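Local coordinates for protein CAIP (Helicobacter cinaedi, PDB 5LBH) that probably stores or detoxifies iron as a Dps-like mini-ferritin and acts as an antigen that promotes differentiation of macrophages into foam cells, at residues S16-K21 against E46-V51; H23-N28 against K90-A95; A77-E82 against L97-Y102. All coordinates share one frame; numbering follows the deposited sequence.

Contact 1: S16-K21 against E46-V51; sequences SVFYVK and EQFADV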
loop_
_atom_site.group_PDB
_atom_site.type_symbol
_atom_site.label_atom_id
_atom_site.label_comp_id
_atom_site.label_asym_id
_atom_site.label_seq_id
_atom_site.Cartn_x
_atom_site.Cartn_y
_atom_site.Cartn_z
ATOM N N SER A 16 -13.985 -30.463 8.502
ATOM C CA SER A 16 -14.355 -29.844 9.774
ATOM C C SER A 16 -13.698 -30.558 10.949
ATOM O O SER A 16 -13.332 -29.910 11.931
ATOM C CB SER A 16 -15.882 -29.783 9.955
ATOM O OG SER A 16 -16.473 -31.047 10.167
ATOM N N VAL A 17 -13.523 -31.878 10.865
ATOM C CA VAL A 17 -12.834 -32.594 11.936
ATOM C C VAL A 17 -11.344 -32.275 11.926
ATOM O O VAL A 17 -10.743 -32.036 12.973
ATOM C CB VAL A 17 -13.108 -34.104 11.825
ATOM C CG1 VAL A 17 -12.235 -34.895 12.802
ATOM C CG2 VAL A 17 -14.605 -34.374 12.076
ATOM N N PHE A 18 -10.729 -32.244 10.740
ATOM C CA PHE A 18 -9.311 -31.912 10.640
ATOM C C PHE A 18 -9.057 -30.488 11.118
ATOM O O PHE A 18 -8.040 -30.207 11.775
ATOM C CB PHE A 18 -8.849 -32.082 9.193
ATOM C CG PHE A 18 -7.364 -32.034 9.023
ATOM C CD1 PHE A 18 -6.761 -31.037 8.266
ATOM C CD2 PHE A 18 -6.559 -32.999 9.617
ATOM C CE1 PHE A 18 -5.375 -31.003 8.113
ATOM C CE2 PHE A 18 -5.175 -32.964 9.468
ATOM C CZ PHE A 18 -4.581 -31.967 8.715
ATOM N N TYR A 19 -9.993 -29.583 10.814
ATOM C CA TYR A 19 -9.886 -28.204 11.266
ATOM C C TYR A 19 -9.677 -28.129 12.777
ATOM O O TYR A 19 -8.791 -27.410 13.260
ATOM C CB TYR A 19 -11.145 -27.453 10.833
ATOM C CG TYR A 19 -11.256 -26.032 11.301
ATOM C CD1 TYR A 19 -12.131 -25.695 12.325
ATOM C CD2 TYR A 19 -10.526 -25.009 10.686
ATOM C CE1 TYR A 19 -12.258 -24.407 12.745
ATOM C CE2 TYR A 19 -10.647 -23.693 11.110
ATOM C CZ TYR A 19 -11.513 -23.405 12.144
ATOM O OH TYR A 19 -11.663 -22.120 12.591
ATOM N N VAL A 20 -10.462 -28.894 13.540
ATOM C CA VAL A 20 -10.337 -28.857 14.992
ATOM C C VAL A 20 -9.099 -29.622 15.450
ATOM O O VAL A 20 -8.391 -29.177 16.358
ATOM C CB VAL A 20 -11.624 -29.382 15.664
ATOM C CG1 VAL A 20 -11.404 -29.580 17.143
ATOM C CG2 VAL A 20 -12.764 -28.389 15.467
ATOM N N LYS A 21 -8.807 -30.767 14.832
ATOM C CA LYS A 21 -7.598 -31.496 15.198
ATOM C C LYS A 21 -6.348 -30.625 15.054
ATOM O O LYS A 21 -5.436 -30.682 15.892
ATOM C CB LYS A 21 -7.440 -32.746 14.341
ATOM C CG LYS A 21 -6.220 -33.533 14.730
ATOM C CD LYS A 21 -5.948 -34.683 13.801
ATOM C CE LYS A 21 -6.900 -35.831 13.947
ATOM N NZ LYS A 21 -6.471 -36.979 13.050
ATOM N N GLU A 46 -6.401 -22.646 8.579
ATOM C CA GLU A 46 -7.066 -21.596 7.813
ATOM C C GLU A 46 -7.320 -22.035 6.377
ATOM O O GLU A 46 -8.350 -21.679 5.798
ATOM C CB GLU A 46 -6.233 -20.306 7.830
ATOM C CG GLU A 46 -6.281 -19.544 9.165
ATOM C CD GLU A 46 -5.234 -18.409 9.284
ATOM O OE1 GLU A 46 -4.378 -18.245 8.376
ATOM O OE2 GLU A 46 -5.246 -17.700 10.319
ATOM N N GLN A 47 -6.443 -22.877 5.817
ATOM C CA GLN A 47 -6.667 -23.364 4.463
ATOM C C GLN A 47 -7.797 -24.387 4.415
ATOM O O GLN A 47 -8.596 -24.375 3.470
ATOM C CB GLN A 47 -5.380 -23.993 3.905
ATOM C CG GLN A 47 -4.277 -23.004 3.568
ATOM C CD GLN A 47 -4.563 -22.226 2.280
ATOM O OE1 GLN A 47 -4.764 -21.005 2.308
ATOM N NE2 GLN A 47 -4.574 -22.929 1.145
ATOM N N PHE A 48 -7.937 -25.214 5.460
ATOM C CA PHE A 48 -9.040 -26.161 5.519
ATOM C C PHE A 48 -10.352 -25.512 5.930
ATOM O O PHE A 48 -11.409 -26.061 5.617
ATOM C CB PHE A 48 -8.686 -27.339 6.432
ATOM C CG PHE A 48 -7.919 -28.418 5.716
ATOM C CD1 PHE A 48 -6.536 -28.329 5.564
ATOM C CD2 PHE A 48 -8.588 -29.483 5.133
ATOM C CE1 PHE A 48 -5.835 -29.305 4.873
ATOM C CE2 PHE A 48 -7.895 -30.471 4.447
ATOM C CZ PHE A 48 -6.519 -30.381 4.315
ATOM N N ALA A 49 -10.318 -24.361 6.608
ATOM C CA ALA A 49 -11.535 -23.567 6.704
ATOM C C ALA A 49 -12.022 -23.165 5.321
ATOM O O ALA A 49 -13.233 -23.088 5.090
ATOM C CB ALA A 49 -11.316 -22.329 7.569
ATOM N N ASP A 50 -11.093 -22.973 4.372
ATOM C CA ASP A 50 -11.488 -22.542 3.040
ATOM C C ASP A 50 -12.060 -23.676 2.210
ATOM O O ASP A 50 -13.112 -23.497 1.590
ATOM C CB ASP A 50 -10.291 -21.941 2.316
ATOM C CG ASP A 50 -10.018 -20.507 2.729
ATOM O OD1 ASP A 50 -10.935 -19.851 3.281
ATOM O OD2 ASP A 50 -8.886 -20.036 2.487
ATOM N N VAL A 51 -11.453 -24.870 2.264
ATOM C CA VAL A 51 -12.061 -26.030 1.601
ATOM C C VAL A 51 -13.431 -26.329 2.198
ATOM O O VAL A 51 -14.378 -26.634 1.471
ATOM C CB VAL A 51 -11.145 -27.277 1.641
ATOM C CG1 VAL A 51 -9.765 -26.959 1.243
ATOM C CG2 VAL A 51 -11.185 -27.982 2.949
#
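F18 meets F48 as an edge-to-face aromatic pair, and this is the tightly packed half of the contact. The CD1 corner of F18 stands 3.7 Å above the plane of the F48 ring, over its centre, so an F18 edge leans onto the face, well short of perpendicular. The ring centroids are 4.8 Å apart and the planes are turned by 66°. Neighbouring edge atoms lie just as close: CE1 of F18 is 3.7 Å from CE1 of F48. With CG of F18 anti to the backbone N (chi1 -168°), the ring leaves its helix on the side where F48 waits. Y100 from helix 89-116 touches both rings, and the ring of F103 meets that of F48. Helix 4-28 and helix 34-61 are here the first two members of the ferritin-like four-helix bundle, and F18 and F48 supply part of its hydrophobic core. One residue further along each segment the packing thins out. Y19 approaches A49 obliquely, with CE2 3.9 Å from the A49 CB, and a single methyl group is all that A49 offers the ring. What completes this side is a second subunit: its own Y19 lies nearly parallel to Y19, with planes about 5° apart, and it also packs on A49. Beyond that seam, helix 34-61 turns E46, Q47 and D50 to solvent.

Contact 2: H23-N28 against K90-A95; sequences HNFHWN and KEIAQA. With FE (Fe (III) ion), chain V.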
loop_
_atom_site.group_PDB
_atom_site.type_symbol
_atom_site.label_atom_id
_atom_site.label_comp_id
_atom_site.label_asym_id
_atom_site.label_seq_id
_atom_site.Cartn_x
_atom_site.Cartn_y
_atom_site.Cartn_z
ATOM N N HIS A 23 -6.152 -27.319 15.283
ATOM C CA HIS A 23 -6.092 -26.369 16.398
ATOM C C HIS A 23 -5.434 -27.020 17.620
ATOM O O HIS A 23 -4.640 -26.393 18.332
ATOM C CB HIS A 23 -7.499 -25.877 16.750
ATOM C CG HIS A 23 -7.968 -24.715 15.928
ATOM N ND1 HIS A 23 -8.584 -24.872 14.701
ATOM C CD2 HIS A 23 -7.974 -23.382 16.180
ATOM C CE1 HIS A 23 -8.917 -23.687 14.219
ATOM N NE2 HIS A 23 -8.562 -22.769 15.097
ATOM N N ASN A 24 -5.729 -28.296 17.851
ATOM C CA ASN A 24 -5.118 -29.028 18.949
ATOM C C ASN A 24 -3.601 -29.149 18.760
ATOM O O ASN A 24 -2.832 -28.878 19.690
ATOM C CB ASN A 24 -5.823 -30.382 19.054
ATOM C CG ASN A 24 -5.261 -31.274 20.119
ATOM O OD1 ASN A 24 -4.494 -30.852 20.969
ATOM N ND2 ASN A 24 -5.696 -32.530 20.104
ATOM N N PHE A 25 -3.142 -29.518 17.558
ATOM C CA PHE A 25 -1.699 -29.482 17.288
ATOM C C PHE A 25 -1.130 -28.081 17.497
ATOM O O PHE A 25 -0.031 -27.910 18.044
ATOM C CB PHE A 25 -1.409 -29.938 15.855
ATOM C CG PHE A 25 -1.807 -31.355 15.569
ATOM C CD1 PHE A 25 -1.883 -32.288 16.590
ATOM C CD2 PHE A 25 -2.099 -31.755 14.276
ATOM C CE1 PHE A 25 -2.248 -33.598 16.326
ATOM C CE2 PHE A 25 -2.455 -33.061 13.998
ATOM C CZ PHE A 25 -2.532 -33.990 15.028
ATOM N N HIS A 26 -1.872 -27.070 17.053
ATOM C CA HIS A 26 -1.442 -25.683 17.145
ATOM C C HIS A 26 -1.254 -25.248 18.596
ATOM O O HIS A 26 -0.317 -24.510 18.911
ATOM C CB HIS A 26 -2.476 -24.825 16.421
ATOM C CG HIS A 26 -2.251 -23.355 16.528
ATOM N ND1 HIS A 26 -1.201 -22.706 15.908
ATOM C CD2 HIS A 26 -2.978 -22.393 17.146
ATOM C CE1 HIS A 26 -1.282 -21.413 16.158
ATOM N NE2 HIS A 26 -2.350 -21.197 16.905
ATOM N N TRP A 27 -2.138 -25.692 19.493
ATOM C CA TRP A 27 -2.110 -25.267 20.890
ATOM C C TRP A 27 -1.111 -26.058 21.741
ATOM O O TRP A 27 -0.563 -25.514 22.708
ATOM C CB TRP A 27 -3.495 -25.424 21.513
ATOM C CG TRP A 27 -4.573 -24.607 20.909
ATOM C CD1 TRP A 27 -4.465 -23.346 20.399
ATOM C CD2 TRP A 27 -5.955 -24.978 20.784
ATOM N NE1 TRP A 27 -5.691 -22.914 19.947
ATOM C CE2 TRP A 27 -6.624 -23.893 20.172
ATOM C CE3 TRP A 27 -6.686 -26.127 21.117
ATOM C CZ2 TRP A 27 -7.986 -23.922 19.878
ATOM C CZ3 TRP A 27 -8.034 -26.163 20.829
ATOM C CH2 TRP A 27 -8.678 -25.063 20.212
ATOM N N ASN A 28 -0.899 -27.343 21.444
ATOM C CA ASN A 28 -0.275 -28.267 22.386
ATOM C C ASN A 28 1.068 -28.804 21.900
ATOM O O ASN A 28 1.535 -29.835 22.413
ATOM C CB ASN A 28 -1.221 -29.430 22.688
ATOM C CG ASN A 28 -2.489 -28.978 23.402
ATOM O OD1 ASN A 28 -2.436 -28.155 24.308
ATOM N ND2 ASN A 28 -3.629 -29.541 23.016
ATOM N N LYS A 90 7.746 -33.669 15.686
ATOM C CA LYS A 90 7.841 -34.779 14.747
ATOM C C LYS A 90 6.560 -35.609 14.733
ATOM O O LYS A 90 6.163 -36.125 13.685
ATOM C CB LYS A 90 9.049 -35.656 15.076
ATOM C CG LYS A 90 9.486 -36.547 13.929
ATOM C CD LYS A 90 9.751 -37.976 14.385
ATOM C CE LYS A 90 8.591 -38.486 15.248
ATOM N NZ LYS A 90 8.641 -39.951 15.580
ATOM N N GLU A 91 5.886 -35.739 15.867
ATOM C CA GLU A 91 4.621 -36.457 15.867
ATOM C C GLU A 91 3.565 -35.722 15.035
ATOM O O GLU A 91 2.841 -36.344 14.250
ATOM C CB GLU A 91 4.165 -36.669 17.310
ATOM C CG GLU A 91 2.695 -36.949 17.439
ATOM C CD GLU A 91 2.258 -37.301 18.857
ATOM O OE1 GLU A 91 2.967 -36.932 19.834
ATOM O OE2 GLU A 91 1.180 -37.942 18.970
ATOM N N ILE A 92 3.485 -34.394 15.167
ATOM C CA ILE A 92 2.528 -33.608 14.386
ATOM C C ILE A 92 2.808 -33.724 12.890
ATOM O O ILE A 92 1.880 -33.837 12.078
ATOM C CB ILE A 92 2.548 -32.135 14.840
ATOM C CG1 ILE A 92 1.942 -31.981 16.229
ATOM C CG2 ILE A 92 1.898 -31.226 13.792
ATOM C CD1 ILE A 92 2.041 -30.582 16.780
ATOM N N ALA A 93 4.084 -33.678 12.501
ATOM C CA ALA A 93 4.430 -33.779 11.093
ATOM C C ALA A 93 3.908 -35.063 10.471
ATOM O O ALA A 93 3.485 -35.056 9.311
ATOM C CB ALA A 93 5.936 -33.693 10.915
ATOM N N GLN A 94 3.894 -36.169 11.214
ATOM C CA GLN A 94 3.374 -37.394 10.616
ATOM C C GLN A 94 1.882 -37.580 10.836
ATOM O O GLN A 94 1.225 -38.228 10.016
ATOM C CB GLN A 94 4.141 -38.617 11.124
ATOM C CG GLN A 94 4.226 -38.721 12.600
ATOM C CD GLN A 94 5.535 -39.357 13.066
ATOM O OE1 GLN A 94 6.341 -39.836 12.256
ATOM N NE2 GLN A 94 5.750 -39.361 14.382
ATOM N N ALA A 95 1.307 -37.017 11.892
ATOM C CA ALA A 95 -0.149 -36.935 11.924
ATOM C C ALA A 95 -0.667 -36.224 10.678
ATOM O O ALA A 95 -1.601 -36.702 10.025
ATOM C CB ALA A 95 -0.625 -36.220 13.184
HETATM FE FE FE V . -3.367 -19.264 17.925
HETATM O O HOH W 1 -1.705 -17.294 18.025
#
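F25 carries the contact, reaching I92 with the root of its side chain and A95 with the far end of its ring. CB of F25 sits 3.6 Å from CD1 of I92, and the same methyl lies 3.6 Å from the backbone O of F25. The two side chains run past one another in opposite directions, which brings CG1 of I92 alongside CG and CD1 of the ring, obliquely. At the tip, CZ of F25 comes to 3.5 Å from CB of A95. This reach depends on chi1 of -63°, which holds CG of F25 anti to its carbonyl carbon. F87 packs against both, edge-to-face with F25 and touching I92, while T41 and T37 of helix 34-61 add to the packing. Here helix 4-28 and helix 89-116 come together toward one end of the four-helix bundle, where short strands 29-30 and 87-88 pair in parallel. N28 ND2 grips N24 OD1 at 2.6 Å, and N24 ND2 in turn holds K84 O, tying the helix to the chain that leads into strand 87-88. H26 points away from I92 and A95. Its NE2 binds the iron(III) ion at 2.4 Å, with a water at 2.6 Å from the metal and D53 and E57 of a second subunit as further ligands. This shared site matches the inter-subunit ferroxidase centre of Dps proteins. T41 hydrogen-bonds ND1 of H26 and H38 stacks on its ring, second-shell contacts that would hold the imidazole with NE2 turned to the iron.

Contact 3: A77-E82 against L97-Y102; sequences AKIKEE and LADYEY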
loop_
_atom_site.group_PDB
_atom_site.type_symbol
_atom_site.label_atom_id
_atom_site.label_comp_id
_atom_site.label_asym_id
_atom_site.label_seq_id
_atom_site.Cartn_x
_atom_site.Cartn_y
_atom_site.Cartn_z
ATOM N N ALA A 77 -17.597 -38.195 9.250
ATOM C CA ALA A 77 -16.156 -38.045 9.137
ATOM C C ALA A 77 -15.473 -39.396 9.262
ATOM O O ALA A 77 -15.835 -40.216 10.107
ATOM C CB ALA A 77 -15.640 -37.104 10.217
ATOM N N LYS A 78 -14.499 -39.641 8.393
ATOM C CA LYS A 78 -13.634 -40.791 8.587
ATOM C C LYS A 78 -12.341 -40.436 9.300
ATOM O O LYS A 78 -11.717 -41.322 9.897
ATOM C CB LYS A 78 -13.321 -41.457 7.247
ATOM C CG LYS A 78 -14.567 -41.977 6.590
ATOM C CD LYS A 78 -14.270 -43.060 5.588
ATOM C CE LYS A 78 -15.571 -43.653 5.066
ATOM N NZ LYS A 78 -15.336 -44.975 4.385
ATOM N N ILE A 79 -11.922 -39.170 9.260
ATOM C CA ILE A 79 -10.742 -38.763 10.007
ATOM C C ILE A 79 -11.055 -38.829 11.493
ATOM O O ILE A 79 -12.103 -38.347 11.939
ATOM C CB ILE A 79 -10.286 -37.364 9.567
ATOM C CG1 ILE A 79 -9.583 -37.491 8.225
ATOM C CG2 ILE A 79 -9.331 -36.736 10.585
ATOM C CD1 ILE A 79 -9.056 -36.257 7.716
ATOM N N LYS A 80 -10.159 -39.448 12.261
ATOM C CA LYS A 80 -10.403 -39.668 13.683
ATOM C C LYS A 80 -10.071 -38.416 14.475
ATOM O O LYS A 80 -9.116 -37.707 14.159
ATOM C CB LYS A 80 -9.563 -40.834 14.205
ATOM C CG LYS A 80 -9.709 -42.135 13.421
ATOM C CD LYS A 80 -10.937 -42.915 13.832
ATOM C CE LYS A 80 -11.024 -44.249 13.074
ATOM N NZ LYS A 80 -9.803 -45.101 13.263
ATOM N N GLU A 81 -10.874 -38.136 15.497
ATOM C CA GLU A 81 -10.527 -37.080 16.434
ATOM C C GLU A 81 -9.390 -37.526 17.349
ATOM O O GLU A 81 -9.129 -38.717 17.521
ATOM C CB GLU A 81 -11.753 -36.634 17.232
ATOM C CG GLU A 81 -12.709 -35.813 16.368
ATOM C CD GLU A 81 -13.695 -34.962 17.159
ATOM O OE1 GLU A 81 -14.647 -35.531 17.745
ATOM O OE2 GLU A 81 -13.475 -33.716 17.221
ATOM N N GLU A 82 -8.657 -36.545 17.870
ATOM C CA GLU A 82 -7.485 -36.778 18.701
ATOM C C GLU A 82 -7.714 -36.261 20.120
ATOM O O GLU A 82 -7.909 -35.054 20.326
ATOM C CB GLU A 82 -6.246 -36.136 18.074
ATOM C CG GLU A 82 -4.976 -36.273 18.899
ATOM C CD GLU A 82 -4.632 -37.711 19.236
ATOM O OE1 GLU A 82 -5.293 -38.288 20.119
ATOM O OE2 GLU A 82 -3.691 -38.269 18.637
ATOM N N LEU A 97 0.919 -35.691 7.735
ATOM C CA LEU A 97 1.212 -36.440 6.516
ATOM C C LEU A 97 0.186 -37.547 6.297
ATOM O O LEU A 97 -0.351 -37.693 5.196
ATOM C CB LEU A 97 2.629 -37.027 6.571
ATOM C CG LEU A 97 3.105 -37.937 5.425
ATOM C CD1 LEU A 97 3.100 -37.191 4.079
ATOM C CD2 LEU A 97 4.483 -38.540 5.683
ATOM N N ALA A 98 -0.162 -38.286 7.356
ATOM C CA ALA A 98 -1.125 -39.373 7.201
ATOM C C ALA A 98 -2.482 -38.850 6.743
ATOM O O ALA A 98 -3.089 -39.403 5.819
ATOM C CB ALA A 98 -1.269 -40.149 8.504
ATOM N N ASP A 99 -2.963 -37.765 7.352
ATOM C CA ASP A 99 -4.253 -37.226 6.931
ATOM C C ASP A 99 -4.195 -36.619 5.535
ATOM O O ASP A 99 -5.193 -36.674 4.808
ATOM C CB ASP A 99 -4.778 -36.207 7.947
ATOM C CG ASP A 99 -5.366 -36.875 9.192
ATOM O OD1 ASP A 99 -5.600 -38.096 9.159
ATOM O OD2 ASP A 99 -5.622 -36.180 10.192
ATOM N N TYR A 100 -3.054 -36.037 5.147
ATOM C CA TYR A 100 -2.902 -35.497 3.794
ATOM C C TYR A 100 -3.006 -36.592 2.736
ATOM O O TYR A 100 -3.528 -36.360 1.641
ATOM C CB TYR A 100 -1.565 -34.778 3.646
ATOM C CG TYR A 100 -1.577 -33.355 4.080
ATOM C CD1 TYR A 100 -2.681 -32.814 4.714
ATOM C CD2 TYR A 100 -0.514 -32.534 3.802
ATOM C CE1 TYR A 100 -2.702 -31.495 5.100
ATOM C CE2 TYR A 100 -0.520 -31.215 4.180
ATOM C CZ TYR A 100 -1.614 -30.700 4.825
ATOM O OH TYR A 100 -1.609 -29.381 5.207
ATOM N N GLU A 101 -2.456 -37.778 3.026
ATOM C CA GLU A 101 -2.561 -38.895 2.096
ATOM C C GLU A 101 -4.010 -39.315 1.946
ATOM O O GLU A 101 -4.438 -39.746 0.867
ATOM C CB GLU A 101 -1.782 -40.102 2.618
ATOM C CG GLU A 101 -0.436 -39.777 3.160
ATOM C CD GLU A 101 0.652 -40.122 2.220
ATOM O OE1 GLU A 101 0.441 -39.894 1.009
ATOM O OE2 GLU A 101 1.722 -40.572 2.700
ATOM N N TYR A 102 -4.774 -39.199 3.028
ATOM C CA TYR A 102 -6.193 -39.486 2.969
ATOM C C TYR A 102 -6.921 -38.462 2.108
ATOM O O TYR A 102 -7.678 -38.826 1.206
ATOM C CB TYR A 102 -6.748 -39.517 4.384
ATOM C CG TYR A 102 -8.241 -39.588 4.442
ATOM C CD1 TYR A 102 -8.989 -38.463 4.790
ATOM C CD2 TYR A 102 -8.910 -40.760 4.129
ATOM C CE1 TYR A 102 -10.364 -38.519 4.853
ATOM C CE2 TYR A 102 -10.273 -40.824 4.184
ATOM C CZ TYR A 102 -11.003 -39.701 4.546
ATOM O OH TYR A 102 -12.384 -39.759 4.597
HETATM O O HOH W 2 -7.035 -39.462 11.535
#
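The Y102 ring is met obliquely along its CD1-CE1 side by I79, whose CG1 comes to 3.6 Å from CE1 of Y102. CD1 of I79 lies along the same side of the ring, 3.7 Å from CD1 of Y102. At the phenol end K78 crosses Y102 at about a right angle, its CB 3.3 Å from the OH. Beyond CG the lysine chain runs on extended, leading its ammonium group away toward solvent. The carboxylate of D99 is the second flat group: OD2 approaches CG2 of I79 at 3.8 Å, so I79 sits in the corner formed by the two, CG1 and CD1 to the ring and CG2 to the acid. Y102 throws its ring toward the loop because CG is anti to the backbone N (chi1 171°), whereas D99 takes the other course, with CG anti to the carbonyl carbon (chi1 -77°).

Polar groups frame the apolar centre. The Y102 hydroxyl bonds to OD2 of D14 on helix 4-28, whose OD1 accepts the backbone N-H groups of K78 and I79; one aspartate thus holds both the loop and the tyrosine. D99 is bound at both oxygens: OD2 forms a salt bridge with K21, and OD1 accepts from a water 3.1 Å away. That water in turn accepts from K80 N at 3.2 Å, bridging loop and helix. Further on, E81 reaches the backbone N of L70 and A71 in a second subunit, at the start of that copy's helix 70-76. The irregular chain that packs here follows the short helix 70-76, and such a short helix within the long connection between the second and third bundle helices is characteristic of Dps proteins.

In the fold
Contacts 1 and 2 are buried helix-to-helix packing and share helix 4-28, which turns to helix 34-61 in the first and to helix 89-116 in the second. Contact 3 is only partly buried and sets a loop against helix 89-116, so helix 89-116 is also used twice. Chemistry follows burial: the two buried contacts are apolar, ring on ring in contact 1 and ring on aliphatic groups in contact 2, while the partly buried contact 3 mixes apolar packing with water and charge. Contacts 1 and 3 touch directly through F18 and D99, and contacts 2 and 3 through N24 and E82. All three border the second subunit.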